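Local coordinates for protein DnaJ homolog subfamily C member 3 (Mus musculus, PDB 3IEG) that acts as an endoplasmic-reticulum co-chaperone in the unfolded protein response, binding misfolded proteins through a groove in its first two tetratricopeptide repeats and restraining the GCN2 kinase, at residues L14-H27 against Y40-K52. Residues are numbered along the deposited sequence; the frame is centred on the assembly and turned at random.
Sequences LAAGQLADALSQFH and YYRRATVFLAMGK
Phe26 and Val46 meet at the centre of this contact, which joins TPR 1 to TPR 2, the two repeats whose hydrophobic groove binds misfolded proteins; helix 19-27 packs against helix 40-50 nearly antiparallel, at 158° with axes 8.9 Å apart. The packing is knobs-into-holes in both directions: Val46 enters a pocket of Ala22, Leu23 and Phe26, with Leu14 from the end of helix 2-15, and Leu23 fills one made by Arg43, Val46, Phe47 and Met50. Val46 CG2 lies in the plane of the Phe26 ring, at its edge, 3.6 Å from CE1, while CG1 lies against Leu19 O and Leu23 CB. Over one face of that ring sits Arg42 CB, almost exactly above the centre; the arginine chain then bends at chi2 and carries its guanidinium away. An alanine in place of Phe26 is likely to open a gap beside Val46 CG2 and leave Arg42 CB without the ring it covers. Leu23, with CG anti to the backbone N (chi1 -176°), sends CD1 over a face of the Phe47 ring, 3.6 Å from CZ, and against Arg43 CG. Toward the turn after helix 40-50, Met50, present as selenomethionine, runs alongside Leu19 in the opposite sense and puts its CE methyl 3.5 Å from Ala20 N. At the other end Arg43 CD lies over a face of the His27 imidazole, nearer its margin than its centre. One shell out, Asp59 of helix 53-66 holds the Arg43 guanidinium in a salt bridge. Arg42 O, 3.4 Å from Phe26 CD1, accepts hydrogen bonds from both Val46 N and Thr45 OG1, the latter at 2.9 Å.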
# COMPACT_ATOMS: atom_id res chain seq x y z
N LEU A 14 23.38 28.59 -10.49
CA LEU A 14 22.22 28.49 -9.61
C LEU A 14 21.21 29.59 -9.92
O LEU A 14 20.03 29.31 -10.10
CB LEU A 14 22.61 28.56 -8.14
CG LEU A 14 21.73 27.92 -7.05
CD1 LEU A 14 21.51 28.90 -5.90
CD2 LEU A 14 20.37 27.40 -7.53
N ALA A 15 21.69 30.83 -9.97
CA ALA A 15 20.83 31.99 -10.25
C ALA A 15 20.06 31.81 -11.56
O ALA A 15 18.88 32.16 -11.64
CB ALA A 15 21.65 33.28 -10.28
N ALA A 16 20.74 31.26 -12.57
CA ALA A 16 20.17 31.01 -13.89
C ALA A 16 19.29 29.76 -13.99
O ALA A 16 18.75 29.48 -15.05
CB ALA A 16 21.29 30.94 -14.93
N GLY A 17 19.14 29.01 -12.90
CA GLY A 17 18.28 27.83 -12.91
C GLY A 17 18.93 26.54 -13.42
O GLY A 17 18.27 25.50 -13.47
N GLN A 18 20.21 26.60 -13.78
CA GLN A 18 20.93 25.40 -14.20
C GLN A 18 21.43 24.63 -12.97
O GLN A 18 22.57 24.77 -12.53
CB GLN A 18 22.04 25.75 -15.20
CG GLN A 18 21.51 26.15 -16.60
CD GLN A 18 22.64 26.61 -17.55
OE1 GLN A 18 23.34 25.79 -18.15
NE2 GLN A 18 22.80 27.94 -17.68
N LEU A 19 20.53 23.83 -12.41
CA LEU A 19 20.75 23.22 -11.10
C LEU A 19 21.82 22.15 -11.12
O LEU A 19 22.69 22.13 -10.26
CB LEU A 19 19.44 22.65 -10.55
CG LEU A 19 18.22 23.58 -10.53
CD1 LEU A 19 17.02 22.86 -9.89
CD2 LEU A 19 18.50 24.90 -9.78
N ALA A 20 21.74 21.26 -12.11
CA ALA A 20 22.69 20.16 -12.21
C ALA A 20 24.09 20.70 -12.44
O ALA A 20 25.04 20.27 -11.79
CB ALA A 20 22.29 19.21 -13.31
N ASP A 21 24.21 21.68 -13.33
CA ASP A 21 25.50 22.30 -13.56
C ASP A 21 26.03 23.02 -12.32
O ASP A 21 27.22 22.95 -12.03
CB ASP A 21 25.43 23.24 -14.75
CG ASP A 21 25.08 22.52 -16.04
OD1 ASP A 21 25.26 21.28 -16.11
OD2 ASP A 21 24.61 23.20 -16.97
N ALA A 22 25.15 23.71 -11.59
CA ALA A 22 25.52 24.32 -10.31
C ALA A 22 26.01 23.25 -9.35
O ALA A 22 27.08 23.39 -8.75
CB ALA A 22 24.36 25.08 -9.71
N LEU A 23 25.25 22.15 -9.24
CA LEU A 23 25.64 21.04 -8.39
C LEU A 23 27.05 20.56 -8.69
O LEU A 23 27.84 20.32 -7.78
CB LEU A 23 24.67 19.87 -8.52
CG LEU A 23 24.89 18.66 -7.61
CD1 LEU A 23 24.79 19.09 -6.16
CD2 LEU A 23 23.88 17.56 -7.89
N SER A 24 27.37 20.45 -9.98
CA SER A 24 28.66 19.94 -10.44
C SER A 24 29.81 20.82 -9.93
O SER A 24 30.82 20.31 -9.44
CB SER A 24 28.67 19.87 -11.97
OG SER A 24 29.30 18.69 -12.44
N GLN A 25 29.62 22.14 -10.02
CA GLN A 25 30.60 23.12 -9.56
C GLN A 25 30.82 23.06 -8.05
O GLN A 25 31.95 23.12 -7.56
CB GLN A 25 30.15 24.53 -9.93
CG GLN A 25 30.18 24.84 -11.43
CD GLN A 25 31.56 24.69 -12.04
OE1 GLN A 25 31.73 24.03 -13.07
NE2 GLN A 25 32.56 25.28 -11.40
N PHE A 26 29.72 22.94 -7.30
CA PHE A 26 29.79 22.87 -5.86
C PHE A 26 30.41 21.54 -5.38
O PHE A 26 31.08 21.52 -4.35
CB PHE A 26 28.42 23.13 -5.22
CG PHE A 26 27.89 24.52 -5.44
CD1 PHE A 26 26.52 24.74 -5.56
CD2 PHE A 26 28.75 25.62 -5.54
CE1 PHE A 26 26.01 26.04 -5.76
CE2 PHE A 26 28.26 26.92 -5.75
CZ PHE A 26 26.88 27.12 -5.86
N HIS A 27 30.17 20.46 -6.13
CA HIS A 27 30.86 19.18 -5.90
C HIS A 27 32.38 19.35 -6.04
O HIS A 27 33.14 18.95 -5.17
CB HIS A 27 30.38 18.11 -6.90
CG HIS A 27 29.32 17.20 -6.36
ND1 HIS A 27 28.13 16.97 -7.02
CD2 HIS A 27 29.28 16.45 -5.23
CE1 HIS A 27 27.40 16.12 -6.32
NE2 HIS A 27 28.07 15.80 -5.23
N TYR A 40 29.89 23.29 1.21
CA TYR A 40 28.85 22.35 1.60
C TYR A 40 27.49 23.04 1.67
O TYR A 40 26.47 22.42 1.36
CB TYR A 40 29.15 21.70 2.95
CG TYR A 40 30.29 20.71 2.93
CD1 TYR A 40 30.10 19.41 2.44
CD2 TYR A 40 31.54 21.06 3.42
CE1 TYR A 40 31.15 18.49 2.43
CE2 TYR A 40 32.59 20.16 3.40
CZ TYR A 40 32.40 18.87 2.92
OH TYR A 40 33.45 17.99 2.91
N TYR A 41 27.47 24.30 2.08
CA TYR A 41 26.21 25.03 2.13
C TYR A 41 25.67 25.25 0.71
O TYR A 41 24.51 24.96 0.44
CB TYR A 41 26.34 26.35 2.90
CG TYR A 41 25.05 27.14 2.96
CD1 TYR A 41 23.95 26.67 3.68
CD2 TYR A 41 24.93 28.36 2.28
CE1 TYR A 41 22.76 27.38 3.73
CE2 TYR A 41 23.75 29.09 2.33
CZ TYR A 41 22.66 28.60 3.05
OH TYR A 41 21.49 29.32 3.10
N ARG A 42 26.51 25.73 -0.19
CA ARG A 42 26.10 25.97 -1.57
C ARG A 42 25.54 24.70 -2.21
O ARG A 42 24.46 24.73 -2.84
CB ARG A 42 27.25 26.52 -2.40
CG ARG A 42 27.78 27.86 -1.91
CD ARG A 42 26.71 28.94 -1.90
NE ARG A 42 27.29 30.24 -1.55
CZ ARG A 42 26.62 31.24 -1.01
NH1 ARG A 42 25.32 31.11 -0.72
NH2 ARG A 42 27.24 32.37 -0.73
N ARG A 43 26.25 23.59 -2.02
CA ARG A 43 25.76 22.32 -2.51
C ARG A 43 24.41 21.97 -1.90
O ARG A 43 23.55 21.44 -2.57
CB ARG A 43 26.75 21.20 -2.25
CG ARG A 43 26.42 19.94 -3.06
CD ARG A 43 27.53 18.91 -3.03
NE ARG A 43 27.68 18.32 -1.71
CZ ARG A 43 28.75 17.64 -1.31
NH1 ARG A 43 29.76 17.45 -2.14
NH2 ARG A 43 28.78 17.14 -0.09
N ALA A 44 24.21 22.29 -0.62
CA ALA A 44 22.94 21.95 0.01
C ALA A 44 21.77 22.79 -0.51
O ALA A 44 20.65 22.29 -0.63
CB ALA A 44 23.04 22.04 1.52
N THR A 45 22.02 24.07 -0.82
CA THR A 45 20.94 24.91 -1.36
C THR A 45 20.54 24.42 -2.76
O THR A 45 19.38 24.52 -3.12
CB THR A 45 21.25 26.44 -1.35
OG1 THR A 45 22.39 26.71 -2.17
CG2 THR A 45 21.54 26.92 0.05
N VAL A 46 21.49 23.87 -3.52
CA VAL A 46 21.17 23.24 -4.82
C VAL A 46 20.29 21.99 -4.67
O VAL A 46 19.22 21.94 -5.27
CB VAL A 46 22.43 22.98 -5.72
CG1 VAL A 46 22.08 22.08 -6.88
CG2 VAL A 46 22.96 24.28 -6.27
N PHE A 47 20.71 21.01 -3.87
CA PHE A 47 19.83 19.89 -3.50
C PHE A 47 18.46 20.38 -3.02
O PHE A 47 17.42 19.80 -3.36
CB PHE A 47 20.47 18.98 -2.44
CG PHE A 47 21.61 18.11 -2.95
CD1 PHE A 47 22.81 18.05 -2.24
CD2 PHE A 47 21.49 17.36 -4.12
CE1 PHE A 47 23.88 17.25 -2.69
CE2 PHE A 47 22.56 16.56 -4.58
CZ PHE A 47 23.76 16.51 -3.85
N LEU A 48 18.43 21.45 -2.23
CA LEU A 48 17.16 21.97 -1.73
C LEU A 48 16.29 22.46 -2.89
O LEU A 48 15.09 22.16 -2.92
CB LEU A 48 17.38 23.07 -0.69
CG LEU A 48 17.10 22.74 0.79
CD1 LEU A 48 16.86 21.25 1.08
CD2 LEU A 48 18.17 23.31 1.73
N ALA A 49 16.90 23.18 -3.83
CA ALA A 49 16.19 23.70 -5.00
C ALA A 49 15.64 22.58 -5.90
O ALA A 49 14.55 22.69 -6.44
CB ALA A 49 17.07 24.64 -5.78
N MSE A 50 16.41 21.51 -6.06
CA MSE A 50 15.93 20.29 -6.71
C MSE A 50 14.86 19.60 -5.87
O MSE A 50 14.08 18.78 -6.37
CB MSE A 50 17.09 19.32 -6.90
CG MSE A 50 18.20 19.81 -7.82
SE MSE A 50 19.69 18.52 -7.97
CE MSE A 50 20.55 19.21 -9.57
N GLY A 51 14.84 19.91 -4.57
CA GLY A 51 13.93 19.25 -3.65
C GLY A 51 14.39 17.88 -3.21
O GLY A 51 13.56 17.03 -2.92
N LYS A 52 15.70 17.64 -3.17
CA LYS A 52 16.23 16.34 -2.73
C LYS A 52 16.78 16.43 -1.31
O LYS A 52 17.99 16.55 -1.11
CB LYS A 52 17.32 15.82 -3.69
CG LYS A 52 16.91 15.70 -5.16
CD LYS A 52 17.96 14.95 -5.95
CE LYS A 52 17.95 15.37 -7.40
NZ LYS A 52 18.97 14.65 -8.21